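Local coordinates for enoyl-acyl carrier protein reductase (Uncultured bacterium, PDB 6KIA) that reduces the enoyl double bond of acyl chains carried on acyl carrier protein, binds NADH, and is linked to triclosan resistance, at residues Ser13-Arg17 against Ala153-Phe157; Ala61-Leu65 against Asn83-Met87; Gly240-Thr244 against Trp254-Tyr260. One frame throughout, in Å; residues are numbered along the deposited sequence.

Contact 1 (Ser13-Arg17 against Ala153-Phe157)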
loop_
_atom_site.group_PDB
_atom_site.type_symbol
_atom_site.label_atom_id
_atom_site.label_comp_id
_atom_site.label_asym_id
_atom_site.label_seq_id
_atom_site.Cartn_x
_atom_site.Cartn_y
_atom_site.Cartn_z
ATOM N N SER A 13 10.718 8.608 19.998
ATOM C CA SER A 13 12.137 8.880 19.758
ATOM C C SER A 13 12.382 9.280 18.294
ATOM O O SER A 13 11.561 9.008 17.399
ATOM C CB SER A 13 13.005 7.685 20.186
ATOM O OG SER A 13 13.095 6.692 19.186
ATOM N N ASN A 14 13.460 10.029 18.070
ATOM C CA ASN A 14 13.857 10.430 16.731
ATOM C C ASN A 14 15.367 10.609 16.642
ATOM O O ASN A 14 15.972 11.305 17.457
ATOM C CB ASN A 14 13.191 11.738 16.283
ATOM C CG ASN A 14 13.843 12.316 15.022
ATOM O OD1 ASN A 14 13.807 11.689 13.957
ATOM N ND2 ASN A 14 14.396 13.520 15.118
ATOM N N ILE A 15 15.964 10.001 15.631
ATOM C CA ILE A 15 17.401 10.160 15.391
ATOM C C ILE A 15 17.718 10.990 14.149
ATOM O O ILE A 15 18.890 11.282 13.877
ATOM C CB ILE A 15 18.085 8.794 15.234
ATOM C CG1 ILE A 15 17.567 8.074 13.979
ATOM C CG2 ILE A 15 17.851 7.938 16.471
ATOM C CD1 ILE A 15 18.319 6.799 13.663
ATOM N N PHE A 16 16.699 11.355 13.379
ATOM C CA PHE A 16 16.935 12.000 12.094
ATOM C C PHE A 16 17.012 13.523 12.218
ATOM O O PHE A 16 16.260 14.159 12.976
ATOM C CB PHE A 16 15.859 11.578 11.075
ATOM C CG PHE A 16 15.818 10.084 10.842
ATOM C CD1 PHE A 16 16.777 9.473 10.046
ATOM C CD2 PHE A 16 14.825 9.294 11.427
ATOM C CE1 PHE A 16 16.768 8.097 9.845
ATOM C CE2 PHE A 16 14.817 7.897 11.225
ATOM C CZ PHE A 16 15.802 7.317 10.420
ATOM N N ARG A 17 17.956 14.094 11.479
ATOM C CA ARG A 17 18.291 15.508 11.590
ATOM C C ARG A 17 18.643 16.052 10.212
ATOM O O ARG A 17 18.758 15.284 9.262
ATOM C CB ARG A 17 19.471 15.693 12.556
ATOM C CG ARG A 17 19.220 16.695 13.664
ATOM C CD ARG A 17 19.990 16.339 14.929
ATOM N NE ARG A 17 19.089 16.004 16.033
ATOM C CZ ARG A 17 18.973 14.787 16.558
ATOM N NH1 ARG A 17 19.722 13.790 16.096
ATOM N NH2 ARG A 17 18.125 14.564 17.552
ATOM N N ALA A 153 26.058 10.103 8.009
ATOM C CA ALA A 153 24.614 10.347 7.901
ATOM C C ALA A 153 23.770 9.135 8.268
ATOM O O ALA A 153 24.220 7.982 8.227
ATOM C CB ALA A 153 24.274 10.810 6.533
ATOM N N ASN A 154 22.531 9.430 8.646
ATOM C CA ASN A 154 21.490 8.413 8.762
ATOM C C ASN A 154 20.746 8.357 7.454
ATOM O O ASN A 154 20.596 9.376 6.795
ATOM C CB ASN A 154 20.534 8.741 9.911
ATOM C CG ASN A 154 21.225 8.773 11.263
ATOM O OD1 ASN A 154 22.190 8.055 11.491
ATOM N ND2 ASN A 154 20.707 9.598 12.176
ATOM N N ALA A 155 20.305 7.164 7.058
ATOM C CA ALA A 155 19.535 7.014 5.843
ATOM C C ALA A 155 18.235 6.230 6.141
ATOM O O ALA A 155 18.225 5.227 6.867
ATOM C CB ALA A 155 20.356 6.316 4.752
ATOM N N PHE A 156 17.161 6.698 5.525
ATOM C CA PHE A 156 15.813 6.158 5.691
ATOM C C PHE A 156 15.310 5.829 4.292
ATOM O O PHE A 156 15.013 6.728 3.495
ATOM C CB PHE A 156 14.935 7.229 6.387
ATOM C CG PHE A 156 13.574 6.757 6.862
ATOM C CD1 PHE A 156 13.022 7.299 8.019
ATOM C CD2 PHE A 156 12.905 5.716 6.241
ATOM C CE1 PHE A 156 11.758 6.872 8.490
ATOM C CE2 PHE A 156 11.650 5.288 6.708
ATOM C CZ PHE A 156 11.106 5.860 7.833
ATOM N N PHE A 157 15.238 4.534 3.978
ATOM C CA PHE A 157 14.751 4.087 2.677
ATOM C C PHE A 157 13.300 3.671 2.840
ATOM O O PHE A 157 13.027 2.714 3.559
ATOM C CB PHE A 157 15.575 2.901 2.135
ATOM C CG PHE A 157 17.003 3.235 1.800
ATOM C CD1 PHE A 157 17.354 3.686 0.532
ATOM C CD2 PHE A 157 17.985 3.061 2.744
ATOM C CE1 PHE A 157 18.675 3.965 0.210
ATOM C CE2 PHE A 157 19.308 3.325 2.442
ATOM C CZ PHE A 157 19.659 3.802 1.168
#
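Both faces of the Phe-16 ring are occupied, one from across the contact by Phe-156 and the other by Ile-15, its own neighbour in the chain. The setting is the parallel core of a Rossmann-type sheet: strand 155-159 lies between strand 21-25 and strand 234-240, while the loop that holds residues 13-17 leads into the first of these neighbours. Ile-15 folds back so that CG1 sits 3.8 Å above the Phe-16 plane, over its centre. From the opposite side Phe-156 brings CD1 to 3.7 Å from CZ of Phe-16. The rings meet obliquely, planes inclined at 36° and centroids 5.3 Å apart. With chi1 at -170°, CG of Phe-156 lies opposite its backbone N, and the ring extends from the strand to meet Phe-16. Phe-22 and Phe-411 extend this aromatic cluster, meeting Phe-156 and Phe-16 respectively. On the other flank, CE1 of Phe-16 is 3.8 Å from CB of Asn-154, whose amide plane is perpendicular to the ring. That amide is directed past the ring: ND2 lies 3.0 Å from O of Ile-15, while OD1 accepts a hydrogen bond from N of Gln-233. The backbones are linked through Asp-20, whose two carboxylate oxygens accept from N of Arg-17 and N of Asn-154. An Asx turn shapes the loop, with N of Phe-16 donating to OD1 of Asn-14 at 3.0 Å from above the carbonyl plane. The same amide is used twice, because ND2 of Asn-14 donates at 2.9 Å to O of Phe-16, on a lone pair in the carbonyl plane.

Contact 2 (Ala61-Leu65 against Asn83-Met87). With NAI (1,4-dihydronicotinamide adenine dinucleotide), chain D.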
loop_
_atom_site.group_PDB
_atom_site.type_symbol
_atom_site.label_atom_id
_atom_site.label_comp_id
_atom_site.label_asym_id
_atom_site.label_seq_id
_atom_site.Cartn_x
_atom_site.Cartn_y
_atom_site.Cartn_z
ATOM N N ALA A 61 8.731 1.176 -25.003
ATOM C CA ALA A 61 10.027 0.962 -24.370
ATOM C C ALA A 61 10.183 1.923 -23.199
ATOM O O ALA A 61 9.632 3.032 -23.231
ATOM C CB ALA A 61 11.149 1.152 -25.377
ATOM N N LEU A 62 10.880 1.494 -22.148
ATOM C CA LEU A 62 11.092 2.362 -20.992
ATOM C C LEU A 62 12.022 3.523 -21.307
ATOM O O LEU A 62 13.037 3.342 -21.972
ATOM C CB LEU A 62 11.666 1.567 -19.821
ATOM C CG LEU A 62 10.661 0.860 -18.920
ATOM C CD1 LEU A 62 11.400 0.142 -17.805
ATOM C CD2 LEU A 62 9.670 1.868 -18.373
ATOM N N ARG A 63 11.691 4.710 -20.814
ATOM C CA ARG A 63 12.583 5.844 -21.003
ATOM C C ARG A 63 12.694 6.676 -19.727
ATOM O O ARG A 63 11.789 6.689 -18.887
ATOM C CB ARG A 63 12.106 6.718 -22.169
ATOM C CG ARG A 63 10.811 7.482 -21.910
ATOM C CD ARG A 63 10.680 8.663 -22.865
ATOM N NE ARG A 63 9.395 9.345 -22.745
ATOM C CZ ARG A 63 9.132 10.295 -21.850
ATOM N NH1 ARG A 63 10.056 10.676 -20.979
ATOM N NH2 ARG A 63 7.934 10.862 -21.818
ATOM N N ALA A 64 13.816 7.374 -19.587
ATOM C CA ALA A 64 13.990 8.276 -18.471
ATOM C C ALA A 64 13.103 9.498 -18.679
ATOM O O ALA A 64 12.591 9.738 -19.782
ATOM C CB ALA A 64 15.446 8.681 -18.318
ATOM N N LEU A 65 12.906 10.250 -17.609
ATOM C CA LEU A 65 12.105 11.460 -17.670
ATOM C C LEU A 65 12.831 12.523 -18.483
ATOM O O LEU A 65 14.062 12.607 -18.462
ATOM C CB LEU A 65 11.831 11.986 -16.266
ATOM C CG LEU A 65 11.072 11.060 -15.311
ATOM C CD1 LEU A 65 10.762 11.796 -14.030
ATOM C CD2 LEU A 65 9.795 10.585 -15.969
ATOM N N ASN A 83 17.228 10.060 -12.161
ATOM C CA ASN A 83 16.496 9.825 -13.403
ATOM C C ASN A 83 16.887 8.503 -14.066
ATOM O O ASN A 83 17.549 8.473 -15.103
ATOM C CB ASN A 83 16.718 10.974 -14.384
ATOM C CG ASN A 83 15.646 11.035 -15.445
ATOM O OD1 ASN A 83 14.734 10.205 -15.466
ATOM N ND2 ASN A 83 15.776 11.985 -16.367
ATOM N N VAL A 84 16.432 7.412 -13.466
ATOM C CA VAL A 84 16.622 6.073 -13.996
ATOM C C VAL A 84 15.251 5.391 -13.954
ATOM O O VAL A 84 14.564 5.470 -12.940
ATOM C CB VAL A 84 17.657 5.279 -13.190
ATOM C CG1 VAL A 84 17.696 3.822 -13.638
ATOM C CG2 VAL A 84 19.037 5.946 -13.287
ATOM N N PRO A 85 14.819 4.791 -15.079
ATOM C CA PRO A 85 13.462 4.215 -15.071
ATOM C C PRO A 85 13.354 2.923 -14.257
ATOM O O PRO A 85 13.613 1.832 -14.782
ATOM C CB PRO A 85 13.181 3.960 -16.555
ATOM C CG PRO A 85 14.539 3.826 -17.182
ATOM C CD PRO A 85 15.449 4.733 -16.412
ATOM N N LEU A 86 12.930 3.047 -12.998
ATOM C CA LEU A 86 12.903 1.923 -12.077
ATOM C C LEU A 86 11.527 1.288 -12.065
ATOM O O LEU A 86 10.885 1.173 -11.012
ATOM C CB LEU A 86 13.275 2.367 -10.657
ATOM C CG LEU A 86 14.714 2.204 -10.169
ATOM C CD1 LEU A 86 14.759 2.364 -8.644
ATOM C CD2 LEU A 86 15.321 0.886 -10.609
ATOM N N MET A 87 11.063 0.891 -13.245
ATOM C CA MET A 87 9.787 0.193 -13.359
ATOM C C MET A 87 9.909 -1.267 -12.950
ATOM O O MET A 87 10.672 -2.012 -13.553
ATOM C CB MET A 87 9.277 0.261 -14.798
ATOM C CG MET A 87 7.911 -0.337 -14.932
ATOM S SD MET A 87 6.646 0.826 -14.471
ATOM C CE MET A 87 6.503 1.695 -16.034
HETATM P PA NAI D . -0.422 4.698 -4.641
HETATM O O1A NAI D . -0.301 6.150 -4.292
HETATM O O2A NAI D . -1.029 4.363 -5.989
HETATM O O5B NAI D . 1.024 4.057 -4.476
HETATM C C5B NAI D . 1.403 2.964 -5.288
HETATM C C4B NAI D . 2.960 2.962 -5.190
HETATM O O4B NAI D . 3.412 1.690 -5.955
HETATM C C3B NAI D . 3.502 3.975 -5.765
HETATM O O3B NAI D . 4.670 4.494 -5.008
HETATM C C2B NAI D . 3.983 3.414 -7.245
HETATM O O2B NAI D . 5.002 4.322 -7.805
HETATM C C1B NAI D . 4.408 2.226 -6.990
HETATM N N9A NAI D . 4.197 1.314 -8.134
HETATM C C8A NAI D . 3.115 0.806 -8.750
HETATM N N7A NAI D . 3.535 0.032 -9.749
HETATM C C5A NAI D . 4.889 0.053 -9.749
HETATM C C6A NAI D . 5.757 -0.599 -10.611
HETATM N N6A NAI D . 5.566 -1.474 -11.734
HETATM N N1A NAI D . 7.077 -0.430 -10.429
HETATM C C2A NAI D . 7.538 0.377 -9.421
HETATM N N3A NAI D . 6.667 1.024 -8.559
HETATM C C4A NAI D . 5.322 0.848 -8.751
HETATM O O3 NAI D . -1.355 3.894 -3.537
HETATM P PN NAI D . -1.013 3.468 -2.019
HETATM O O1N NAI D . -0.638 4.671 -1.210
HETATM O O2N NAI D . -2.290 2.787 -1.552
HETATM O O5D NAI D . 0.195 2.429 -2.081
HETATM C C5D NAI D . 1.397 2.645 -1.360
HETATM C C4D NAI D . 1.650 1.395 -0.488
HETATM O O4D NAI D . 0.741 1.356 0.467
HETATM C C3D NAI D . 1.446 0.118 -1.300
HETATM O O3D NAI D . 2.480 -0.788 -1.117
HETATM C C2D NAI D . 0.155 -0.444 -0.664
HETATM O O2D NAI D . 0.058 -1.883 -0.958
HETATM C C1D NAI D . 0.274 -0.148 0.604
HETATM N N1N NAI D . -0.990 -0.186 1.339
HETATM C C2N NAI D . -2.149 0.356 0.826
HETATM C C3N NAI D . -3.348 0.241 1.542
HETATM C C7N NAI D . -4.643 0.862 1.020
HETATM O O7N NAI D . -5.732 0.506 1.463
HETATM N N7N NAI D . -4.566 1.866 0.019
HETATM C C4N NAI D . -3.400 -0.391 2.777
HETATM C C5N NAI D . -2.207 -0.892 3.311
HETATM C C6N NAI D . -1.015 -0.789 2.586
#
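Met-87 reaches from Leu-62 to the adenine of the bound NADH and back. Its CB rests 3.7 Å from CD1 of Leu-62 and nearly as close to CD2, so the leucine fork straddles the start of the side chain. CG lies opposite the backbone N (chi1 -175°) and comes near the adenine amino nitrogen N6A. A bend at chi2 (83°) carries SD to 3.7 Å from N6A of the cofactor, and a second at chi3 turns CE back to 3.9 Å from CD2 of Leu-62. Beside it, CB of Pro-85 faces O of Arg-63 and CB of Leu-62. Leu-86 is the centre of an inverse gamma turn closed by a weak bond from N of Met-87 to O of Pro-85, and its own O is 3.8 Å from C2A of the adenine.

The far end of the contact is polar. The amide of Asn-83 grips the backbone of Leu-65 at both atoms: OD1 accepts from N of Leu-65 at 2.8 Å, in the carbonyl plane and on a lone pair, and ND2 donates to O of Leu-65 at 2.8 Å along a nearly straight bond of 165°. CB of Ala-64 presses on OD1 of Asn-83 at 3.3 Å. Matching donor to acceptor in this way fixes the rotation of the amide and ties 61-65 to the end of strand 80-83. At the adenine, by contrast, the Met-87 thioether and O of Leu-86 probably provide shape rather than polar recognition.

Contact 3 (Gly240-Thr244 against Trp254-Tyr260). With NAI (1,4-dihydronicotinamide adenine dinucleotide), chain D.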
loop_
_atom_site.group_PDB
_atom_site.type_symbol
_atom_site.label_atom_id
_atom_site.label_comp_id
_atom_site.label_asym_id
_atom_site.label_seq_id
_atom_site.Cartn_x
_atom_site.Cartn_y
_atom_site.Cartn_z
ATOM N N GLY A 240 2.713 -2.339 4.373
ATOM C CA GLY A 240 2.124 -3.644 4.180
ATOM C C GLY A 240 0.628 -3.538 4.304
ATOM O O GLY A 240 0.120 -2.562 4.849
ATOM N N TYR A 241 -0.082 -4.532 3.770
ATOM C CA TYR A 241 -1.488 -4.715 4.162
ATOM C C TYR A 241 -1.666 -6.177 4.561
ATOM O O TYR A 241 -1.255 -7.069 3.819
ATOM C CB TYR A 241 -2.476 -4.365 3.047
ATOM C CG TYR A 241 -3.900 -4.597 3.521
ATOM C CD1 TYR A 241 -4.454 -3.782 4.503
ATOM C CD2 TYR A 241 -4.662 -5.654 3.024
ATOM C CE1 TYR A 241 -5.731 -3.996 4.978
ATOM C CE2 TYR A 241 -5.948 -5.871 3.484
ATOM C CZ TYR A 241 -6.484 -5.042 4.450
ATOM O OH TYR A 241 -7.772 -5.244 4.936
ATOM N N HIS A 242 -2.227 -6.403 5.754
ATOM C CA HIS A 242 -2.436 -7.769 6.235
ATOM C C HIS A 242 -3.615 -7.755 7.187
ATOM O O HIS A 242 -3.563 -8.320 8.290
ATOM C CB HIS A 242 -1.172 -8.306 6.920
ATOM C CG HIS A 242 -1.139 -9.801 7.043
ATOM N ND1 HIS A 242 0.034 -10.508 7.208
ATOM C CD2 HIS A 242 -2.137 -10.718 7.028
ATOM C CE1 HIS A 242 -0.240 -11.802 7.266
ATOM N NE2 HIS A 242 -1.550 -11.957 7.166
ATOM N N GLY A 243 -4.650 -7.013 6.799
ATOM C CA GLY A 243 -5.798 -6.809 7.664
ATOM C C GLY A 243 -5.504 -5.818 8.773
ATOM O O GLY A 243 -4.344 -5.488 9.058
ATOM N N THR A 244 -6.559 -5.366 9.447
ATOM C CA THR A 244 -6.435 -4.283 10.421
ATOM C C THR A 244 -7.397 -4.477 11.611
ATOM O O THR A 244 -8.526 -4.928 11.420
ATOM C CB THR A 244 -6.737 -2.936 9.730
ATOM O OG1 THR A 244 -5.830 -2.754 8.635
ATOM C CG2 THR A 244 -6.648 -1.762 10.711
ATOM N N TRP A 254 -9.196 -7.867 14.752
ATOM C CA TRP A 254 -8.631 -7.996 13.424
ATOM C C TRP A 254 -9.708 -8.354 12.425
ATOM O O TRP A 254 -10.559 -9.217 12.682
ATOM C CB TRP A 254 -7.534 -9.055 13.387
ATOM C CG TRP A 254 -6.906 -9.191 12.040
ATOM C CD1 TRP A 254 -5.848 -8.475 11.568
ATOM C CD2 TRP A 254 -7.283 -10.095 10.986
ATOM N NE1 TRP A 254 -5.539 -8.871 10.290
ATOM C CE2 TRP A 254 -6.404 -9.859 9.904
ATOM C CE3 TRP A 254 -8.282 -11.071 10.848
ATOM C CZ2 TRP A 254 -6.486 -10.557 8.702
ATOM C CZ3 TRP A 254 -8.349 -11.784 9.650
ATOM C CH2 TRP A 254 -7.462 -11.521 8.598
ATOM N N GLN A 255 -9.677 -7.669 11.289
ATOM C CA GLN A 255 -10.538 -8.023 10.186
ATOM C C GLN A 255 -9.794 -7.650 8.913
ATOM O O GLN A 255 -8.642 -7.197 8.977
ATOM C CB GLN A 255 -11.894 -7.316 10.302
ATOM C CG GLN A 255 -11.814 -5.806 10.517
ATOM C CD GLN A 255 -11.520 -5.050 9.224
ATOM O OE1 GLN A 255 -12.367 -4.964 8.328
ATOM N NE2 GLN A 255 -10.299 -4.524 9.117
ATOM N N THR A 256 -10.431 -7.836 7.772
ATOM C CA THR A 256 -9.779 -7.596 6.476
ATOM C C THR A 256 -10.811 -7.322 5.394
ATOM O O THR A 256 -11.959 -7.729 5.519
ATOM C CB THR A 256 -8.923 -8.802 6.041
ATOM O OG1 THR A 256 -8.195 -8.486 4.843
ATOM C CG2 THR A 256 -9.820 -10.035 5.767
ATOM N N TYR A 257 -10.374 -6.671 4.317
ATOM C CA TYR A 257 -11.083 -6.705 3.048
ATOM C C TYR A 257 -10.830 -8.065 2.398
ATOM O O TYR A 257 -9.700 -8.553 2.407
ATOM C CB TYR A 257 -10.586 -5.583 2.121
ATOM C CG TYR A 257 -11.019 -5.771 0.678
ATOM C CD1 TYR A 257 -12.264 -5.328 0.250
ATOM C CD2 TYR A 257 -10.179 -6.395 -0.247
ATOM C CE1 TYR A 257 -12.680 -5.504 -1.072
ATOM C CE2 TYR A 257 -10.582 -6.576 -1.552
ATOM C CZ TYR A 257 -11.830 -6.127 -1.970
ATOM O OH TYR A 257 -12.203 -6.321 -3.289
ATOM N N THR A 258 -11.871 -8.663 1.833
ATOM C CA THR A 258 -11.774 -9.917 1.073
ATOM C C THR A 258 -12.377 -9.665 -0.322
ATOM O O THR A 258 -13.432 -9.026 -0.432
ATOM C CB THR A 258 -12.512 -11.080 1.806
ATOM O OG1 THR A 258 -11.955 -11.289 3.108
ATOM C CG2 THR A 258 -12.432 -12.396 1.023
ATOM N N SER A 259 -11.729 -10.122 -1.405
ATOM C CA SER A 259 -10.527 -10.943 -1.335
ATOM C C SER A 259 -9.308 -10.136 -1.802
ATOM O O SER A 259 -9.271 -9.603 -2.920
ATOM C CB SER A 259 -10.741 -12.210 -2.193
ATOM O OG SER A 259 -9.543 -12.929 -2.410
ATOM N N TYR A 260 -8.302 -10.043 -0.936
ATOM C CA TYR A 260 -7.145 -9.205 -1.228
ATOM C C TYR A 260 -6.112 -9.963 -2.051
ATOM O O TYR A 260 -5.321 -10.737 -1.520
ATOM C CB TYR A 260 -6.549 -8.700 0.080
ATOM C CG TYR A 260 -5.429 -7.732 -0.090
ATOM C CD1 TYR A 260 -5.673 -6.417 -0.460
ATOM C CD2 TYR A 260 -4.119 -8.129 0.138
ATOM C CE1 TYR A 260 -4.622 -5.510 -0.612
ATOM C CE2 TYR A 260 -3.074 -7.232 -0.006
ATOM C CZ TYR A 260 -3.334 -5.938 -0.386
ATOM O OH TYR A 260 -2.271 -5.064 -0.528
HETATM P PA NAI D . -0.422 4.698 -4.641
HETATM O O1A NAI D . -0.301 6.150 -4.292
HETATM O O2A NAI D . -1.029 4.363 -5.989
HETATM O O5B NAI D . 1.024 4.057 -4.476
HETATM C C5B NAI D . 1.403 2.964 -5.288
HETATM C C4B NAI D . 2.960 2.962 -5.190
HETATM O O4B NAI D . 3.412 1.690 -5.955
HETATM C C3B NAI D . 3.502 3.975 -5.765
HETATM O O3B NAI D . 4.670 4.494 -5.008
HETATM C C2B NAI D . 3.983 3.414 -7.245
HETATM O O2B NAI D . 5.002 4.322 -7.805
HETATM C C1B NAI D . 4.408 2.226 -6.990
HETATM N N9A NAI D . 4.197 1.314 -8.134
HETATM C C8A NAI D . 3.115 0.806 -8.750
HETATM N N7A NAI D . 3.535 0.032 -9.749
HETATM C C5A NAI D . 4.889 0.053 -9.749
HETATM C C6A NAI D . 5.757 -0.599 -10.611
HETATM N N6A NAI D . 5.566 -1.474 -11.734
HETATM N N1A NAI D . 7.077 -0.430 -10.429
HETATM C C2A NAI D . 7.538 0.377 -9.421
HETATM N N3A NAI D . 6.667 1.024 -8.559
HETATM C C4A NAI D . 5.322 0.848 -8.751
HETATM O O3 NAI D . -1.355 3.894 -3.537
HETATM P PN NAI D . -1.013 3.468 -2.019
HETATM O O1N NAI D . -0.638 4.671 -1.210
HETATM O O2N NAI D . -2.290 2.787 -1.552
HETATM O O5D NAI D . 0.195 2.429 -2.081
HETATM C C5D NAI D . 1.397 2.645 -1.360
HETATM C C4D NAI D . 1.650 1.395 -0.488
HETATM O O4D NAI D . 0.741 1.356 0.467
HETATM C C3D NAI D . 1.446 0.118 -1.300
HETATM O O3D NAI D . 2.480 -0.788 -1.117
HETATM C C2D NAI D . 0.155 -0.444 -0.664
HETATM O O2D NAI D . 0.058 -1.883 -0.958
HETATM C C1D NAI D . 0.274 -0.148 0.604
HETATM N N1N NAI D . -0.990 -0.186 1.339
HETATM C C2N NAI D . -2.149 0.356 0.826
HETATM C C3N NAI D . -3.348 0.241 1.542
HETATM C C7N NAI D . -4.643 0.862 1.020
HETATM O O7N NAI D . -5.732 0.506 1.463
HETATM N N7N NAI D . -4.566 1.866 0.019
HETATM C C4N NAI D . -3.400 -0.391 2.777
HETATM C C5N NAI D . -2.207 -0.892 3.311
HETATM C C6N NAI D . -1.015 -0.789 2.586
#
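The loop after strand 234-240 passes the nicotinamide and leads into a beta-hairpin, strands 244-248 and 251-255. At the hairpin's open end Thr-244 and Gln-255 form an antiparallel hydrogen-bonded pair: N of Thr-244 donates to O of Gln-255 at 2.8 Å. O of Thr-244 takes two bonds from opposite faces of its carbonyl plane, from N of Gln-255 and, at 2.9 Å, from NE2 of the same residue. OE1 of Gln-255 goes to Ser-305, and OE2 of Glu-290 is shared by its NE2 and OH of Tyr-241. NE1 of Trp-254 donates at 2.9 Å to an in-plane lone pair on O of His-242 and lies 3.3 Å from CA of Gly-243, whose phi is positive. Tyr-241 sends an edge onto the face of Tyr-260, CD2 standing 3.5 Å above the ring centre with planes at 60°. Its OH also accepts from N of Tyr-257 at 3.0 Å, so two partners hold the hydroxyl. At its base, CB of Tyr-241 lies 3.5 Å from C5N of the nicotinamide, and O of the preceding Gly-240 is 3.1 Å from C6N. A nicotinamide at the C-terminal end of a parallel strand typifies Rossmann-type dinucleotide sites.

Overall arrangement
Contacts 2 and 3 both touch the NADH but at opposite ends, adenine and nicotinamide respectively; their centres are 32 Å apart, on opposite sides of the chain's centre, and their nearest atoms about 18 Å. Contact 1 lies away from the cofactor, the side chain of Phe-156 being about 13 Å from it. Its centre is 28 Å from that of contact 2 and 30 Å from that of contact 3. Contacts 1 and 2 reach the same mixed sheet, and in sequence 61-65 and 83-87 both fall between 13-17 and 153-157, whereas contact 3 follows later. Strand 234-240 pairs with strand 155-159 of contact 1 and runs into 240-244 of contact 3.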